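PDB 2V2K: ferredoxin from Mycobacterium smegmatis, which shuttles electrons between metabolic redox partners as a seven-iron ferredoxin carrying one [3Fe-4S] and one [4Fe-4S] cluster. Local coordinates for residues Glu27-His35 / Pro94-Gln103. Numbering follows the deposited sequence.
Sequences EGARMLYIH and PQAIKDLPPQ
R30 reaches from the loop before strand 32-34 to the backbone of L100 and P101, which follow the short helix 95-98. R30 NH1 and NH2 converge end-on on a single acceptor, L100 O, at 2.9 and 3.1 Å. The carbonyl oxygen lies close to the guanidinium plane, but NH2 stands well above the plane of the carbonyl group, whereas NH1 is tilted from it by only 19°. R30 NH2 adds a weak bond to P101 O, which also lies near the guanidinium plane, and a salt bridge from NE to D10 should further restrict the group's rotation. I97 O and K98 O also lie close to NH1, at angles too poor for hydrogen bonds, and together these carbonyls would favour the positive charge. Successive bends at chi2 and chi3 (-60° and -63°) curl the chain, and its aliphatic root lies against the helix.

Side-chain packing centres on I97. Its CG2 methyl touches R30 CB at 3.6 Å and Y33 OH at 3.4 Å, while CG1 meets M31 SD at 4.0 Å, the two chains crossing nearly at right angles. Beside it, the CD corner of P94, the N-cap residue, approaches Y33 CE2 obliquely at 3.8 Å. The Y33 hydroxyl is also hydrogen-bonded to D93, which receives the backbone N-H groups of A29 and R30 as well.

The contact thus joins the C-terminal extension to the hairpin formed by strands 25-27 and 32-34 of the ferredoxin core. Y67 of helix 67-73 touches M31, I97 and L100, and M31 also packs on I4 of strand 2-4 and on C8, a probable [3Fe-4S] ligand.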
loop_
_atom_site.group_PDB
_atom_site.type_symbol
_atom_site.label_atom_id
_atom_site.label_comp_id
_atom_site.label_asym_id
_atom_site.label_seq_id
_atom_site.Cartn_x
_atom_site.Cartn_y
_atom_site.Cartn_z
ATOM N N GLU A 27 0.137 -2.415 -6.801
ATOM C CA GLU A 27 -0.973 -3.338 -6.542
ATOM C C GLU A 27 -0.541 -4.796 -6.333
ATOM O O GLU A 27 0.138 -5.369 -7.182
ATOM C CB GLU A 27 -1.976 -3.295 -7.690
ATOM C CG GLU A 27 -3.277 -4.020 -7.371
ATOM C CD GLU A 27 -4.297 -3.943 -8.474
ATOM O OE1 GLU A 27 -4.056 -3.221 -9.471
ATOM O OE2 GLU A 27 -5.348 -4.628 -8.366
ATOM N N GLY A 28 -0.974 -5.376 -5.218
ATOM C CA GLY A 28 -0.839 -6.817 -4.952
ATOM C C GLY A 28 -2.185 -7.513 -5.172
ATOM O O GLY A 28 -3.164 -6.887 -5.568
ATOM N N ALA A 29 -2.222 -8.815 -4.909
ATOM C CA ALA A 29 -3.455 -9.588 -4.942
ATOM C C ALA A 29 -4.476 -9.150 -3.892
ATOM O O ALA A 29 -5.679 -9.156 -4.170
ATOM C CB ALA A 29 -3.132 -11.073 -4.759
ATOM N N ARG A 30 -4.010 -8.800 -2.685
ATOM C CA ARG A 30 -4.882 -8.497 -1.546
ATOM C C ARG A 30 -5.113 -7.013 -1.250
ATOM O O ARG A 30 -6.149 -6.651 -0.687
ATOM C CB ARG A 30 -4.321 -9.128 -0.255
ATOM C CG ARG A 30 -4.139 -10.620 -0.288
ATOM C CD ARG A 30 -5.431 -11.384 -0.541
ATOM N NE ARG A 30 -6.464 -11.228 0.494
ATOM C CZ ARG A 30 -6.498 -11.869 1.666
ATOM N NH1 ARG A 30 -5.528 -12.709 2.019
ATOM N NH2 ARG A 30 -7.509 -11.665 2.508
ATOM N N MET A 31 -4.133 -6.178 -1.569
ATOM C CA MET A 31 -4.199 -4.732 -1.262
ATOM C C MET A 31 -3.195 -3.973 -2.140
ATOM O O MET A 31 -2.484 -4.584 -2.940
ATOM C CB MET A 31 -3.941 -4.448 0.244
ATOM C CG MET A 31 -2.592 -4.909 0.756
ATOM S SD MET A 31 -2.372 -4.730 2.546
ATOM C CE MET A 31 -2.213 -2.963 2.758
ATOM N N LEU A 32 -3.204 -2.640 -2.022
ATOM C CA LEU A 32 -2.144 -1.788 -2.565
ATOM C C LEU A 32 -1.113 -1.464 -1.467
ATOM O O LEU A 32 -1.401 -1.580 -0.286
ATOM C CB LEU A 32 -2.702 -0.505 -3.179
ATOM C CG LEU A 32 -3.081 -0.698 -4.641
ATOM C CD1 LEU A 32 -4.278 -1.662 -4.712
ATOM C CD2 LEU A 32 -3.379 0.626 -5.335
ATOM N N TYR A 33 0.091 -1.095 -1.908
ATOM C CA TYR A 33 1.275 -0.886 -1.057
ATOM C C TYR A 33 2.034 0.362 -1.507
ATOM O O TYR A 33 2.269 0.552 -2.718
ATOM C CB TYR A 33 2.209 -2.100 -1.135
ATOM C CG TYR A 33 1.585 -3.456 -0.790
ATOM C CD1 TYR A 33 0.880 -4.210 -1.746
ATOM C CD2 TYR A 33 1.711 -3.981 0.482
ATOM C CE1 TYR A 33 0.321 -5.460 -1.415
ATOM C CE2 TYR A 33 1.156 -5.221 0.822
ATOM C CZ TYR A 33 0.475 -5.952 -0.137
ATOM O OH TYR A 33 -0.064 -7.169 0.236
ATOM N N ILE A 34 2.377 1.228 -0.565
ATOM C CA ILE A 34 3.176 2.454 -0.843
ATOM C C ILE A 34 4.651 2.113 -0.709
ATOM O O ILE A 34 5.085 1.597 0.347
ATOM C CB ILE A 34 2.805 3.621 0.097
ATOM C CG1 ILE A 34 1.376 4.093 -0.226
ATOM C CG2 ILE A 34 3.869 4.742 0.029
ATOM C CD1 ILE A 34 0.772 5.130 0.721
ATOM N N HIS A 35 5.432 2.396 -1.752
ATOM C CA HIS A 35 6.874 2.121 -1.696
ATOM C C HIS A 35 7.562 3.144 -0.813
ATOM O O HIS A 35 7.587 4.323 -1.173
ATOM C CB HIS A 35 7.489 2.170 -3.099
ATOM C CG HIS A 35 8.804 1.487 -3.191
ATOM N ND1 HIS A 35 9.785 1.645 -2.240
ATOM C CD2 HIS A 35 9.304 0.626 -4.109
ATOM C CE1 HIS A 35 10.827 0.899 -2.558
ATOM N NE2 HIS A 35 10.553 0.256 -3.675
ATOM N N PRO A 94 3.254 -9.843 1.057
ATOM C CA PRO A 94 3.964 -10.577 2.107
ATOM C C PRO A 94 3.118 -11.671 2.782
ATOM O O PRO A 94 1.902 -11.565 2.838
ATOM C CB PRO A 94 4.350 -9.495 3.131
ATOM C CG PRO A 94 3.637 -8.262 2.751
ATOM C CD PRO A 94 3.084 -8.407 1.372
ATOM N N GLN A 95 3.783 -12.704 3.305
ATOM C CA GLN A 95 3.093 -13.830 3.959
ATOM C C GLN A 95 1.968 -13.398 4.913
ATOM O O GLN A 95 0.848 -13.923 4.842
ATOM C CB GLN A 95 4.087 -14.714 4.708
ATOM C CG GLN A 95 3.553 -16.111 5.039
ATOM C CD GLN A 95 3.195 -16.928 3.794
ATOM O OE1 GLN A 95 4.022 -17.098 2.892
ATOM N NE2 GLN A 95 1.954 -17.435 3.747
ATOM N N ALA A 96 2.284 -12.437 5.782
ATOM C CA ALA A 96 1.352 -11.910 6.787
ATOM C C ALA A 96 0.023 -11.436 6.198
ATOM O O ALA A 96 -1.019 -11.584 6.833
ATOM C CB ALA A 96 2.011 -10.761 7.572
ATOM N N ILE A 97 0.060 -10.860 4.999
ATOM C CA ILE A 97 -1.153 -10.399 4.307
ATOM C C ILE A 97 -1.793 -11.552 3.488
ATOM O O ILE A 97 -3.024 -11.673 3.420
ATOM C CB ILE A 97 -0.869 -9.123 3.435
ATOM C CG1 ILE A 97 -0.764 -7.884 4.327
ATOM C CG2 ILE A 97 -1.994 -8.844 2.429
ATOM C CD1 ILE A 97 0.443 -7.819 5.130
ATOM N N LYS A 98 -0.966 -12.397 2.874
ATOM C CA LYS A 98 -1.473 -13.563 2.141
ATOM C C LYS A 98 -2.309 -14.462 3.044
ATOM O O LYS A 98 -3.288 -15.041 2.599
ATOM C CB LYS A 98 -0.330 -14.396 1.566
ATOM C CG LYS A 98 0.197 -13.868 0.269
ATOM C CD LYS A 98 1.060 -14.904 -0.429
ATOM C CE LYS A 98 2.393 -15.085 0.249
ATOM N NZ LYS A 98 3.325 -15.793 -0.662
ATOM N N ASP A 99 -1.907 -14.581 4.305
ATOM C CA ASP A 99 -2.570 -15.462 5.251
ATOM C C ASP A 99 -3.894 -14.947 5.800
ATOM O O ASP A 99 -4.652 -15.729 6.346
ATOM C CB ASP A 99 -1.643 -15.753 6.427
ATOM C CG ASP A 99 -0.462 -16.641 6.048
ATOM O OD1 ASP A 99 -0.504 -17.334 4.992
ATOM O OD2 ASP A 99 0.518 -16.642 6.829
ATOM N N LEU A 100 -4.193 -13.657 5.662
ATOM C CA LEU A 100 -5.467 -13.137 6.171
ATOM C C LEU A 100 -6.684 -13.836 5.527
ATOM O O LEU A 100 -6.708 -14.026 4.328
ATOM C CB LEU A 100 -5.569 -11.629 5.911
ATOM C CG LEU A 100 -4.606 -10.714 6.655
ATOM C CD1 LEU A 100 -4.763 -9.307 6.118
ATOM C CD2 LEU A 100 -4.849 -10.743 8.147
ATOM N N PRO A 101 -7.724 -14.199 6.321
ATOM C CA PRO A 101 -8.919 -14.761 5.648
ATOM C C PRO A 101 -9.569 -13.760 4.681
ATOM O O PRO A 101 -9.351 -12.561 4.838
ATOM C CB PRO A 101 -9.880 -15.071 6.806
ATOM C CG PRO A 101 -9.009 -15.110 8.040
ATOM C CD PRO A 101 -7.887 -14.144 7.784
ATOM N N PRO A 102 -10.347 -14.248 3.690
ATOM C CA PRO A 102 -11.080 -13.344 2.807
ATOM C C PRO A 102 -11.903 -12.325 3.590
ATOM O O PRO A 102 -12.532 -12.680 4.593
ATOM C CB PRO A 102 -12.026 -14.268 2.042
ATOM C CG PRO A 102 -11.393 -15.614 2.102
ATOM C CD PRO A 102 -10.596 -15.664 3.366
ATOM N N GLN A 103 -11.916 -11.079 3.123
ATOM C CA GLN A 103 -12.719 -10.010 3.741
ATOM C C GLN A 103 -13.679 -9.393 2.711
ATOM O O GLN A 103 -13.514 -9.553 1.496
ATOM C CB GLN A 103 -11.795 -8.948 4.370
ATOM C CG GLN A 103 -10.547 -9.565 5.022
ATOM C CD GLN A 103 -9.824 -8.656 6.005
ATOM O OE1 GLN A 103 -10.203 -7.501 6.207
ATOM N NE2 GLN A 103 -8.766 -9.185 6.629
#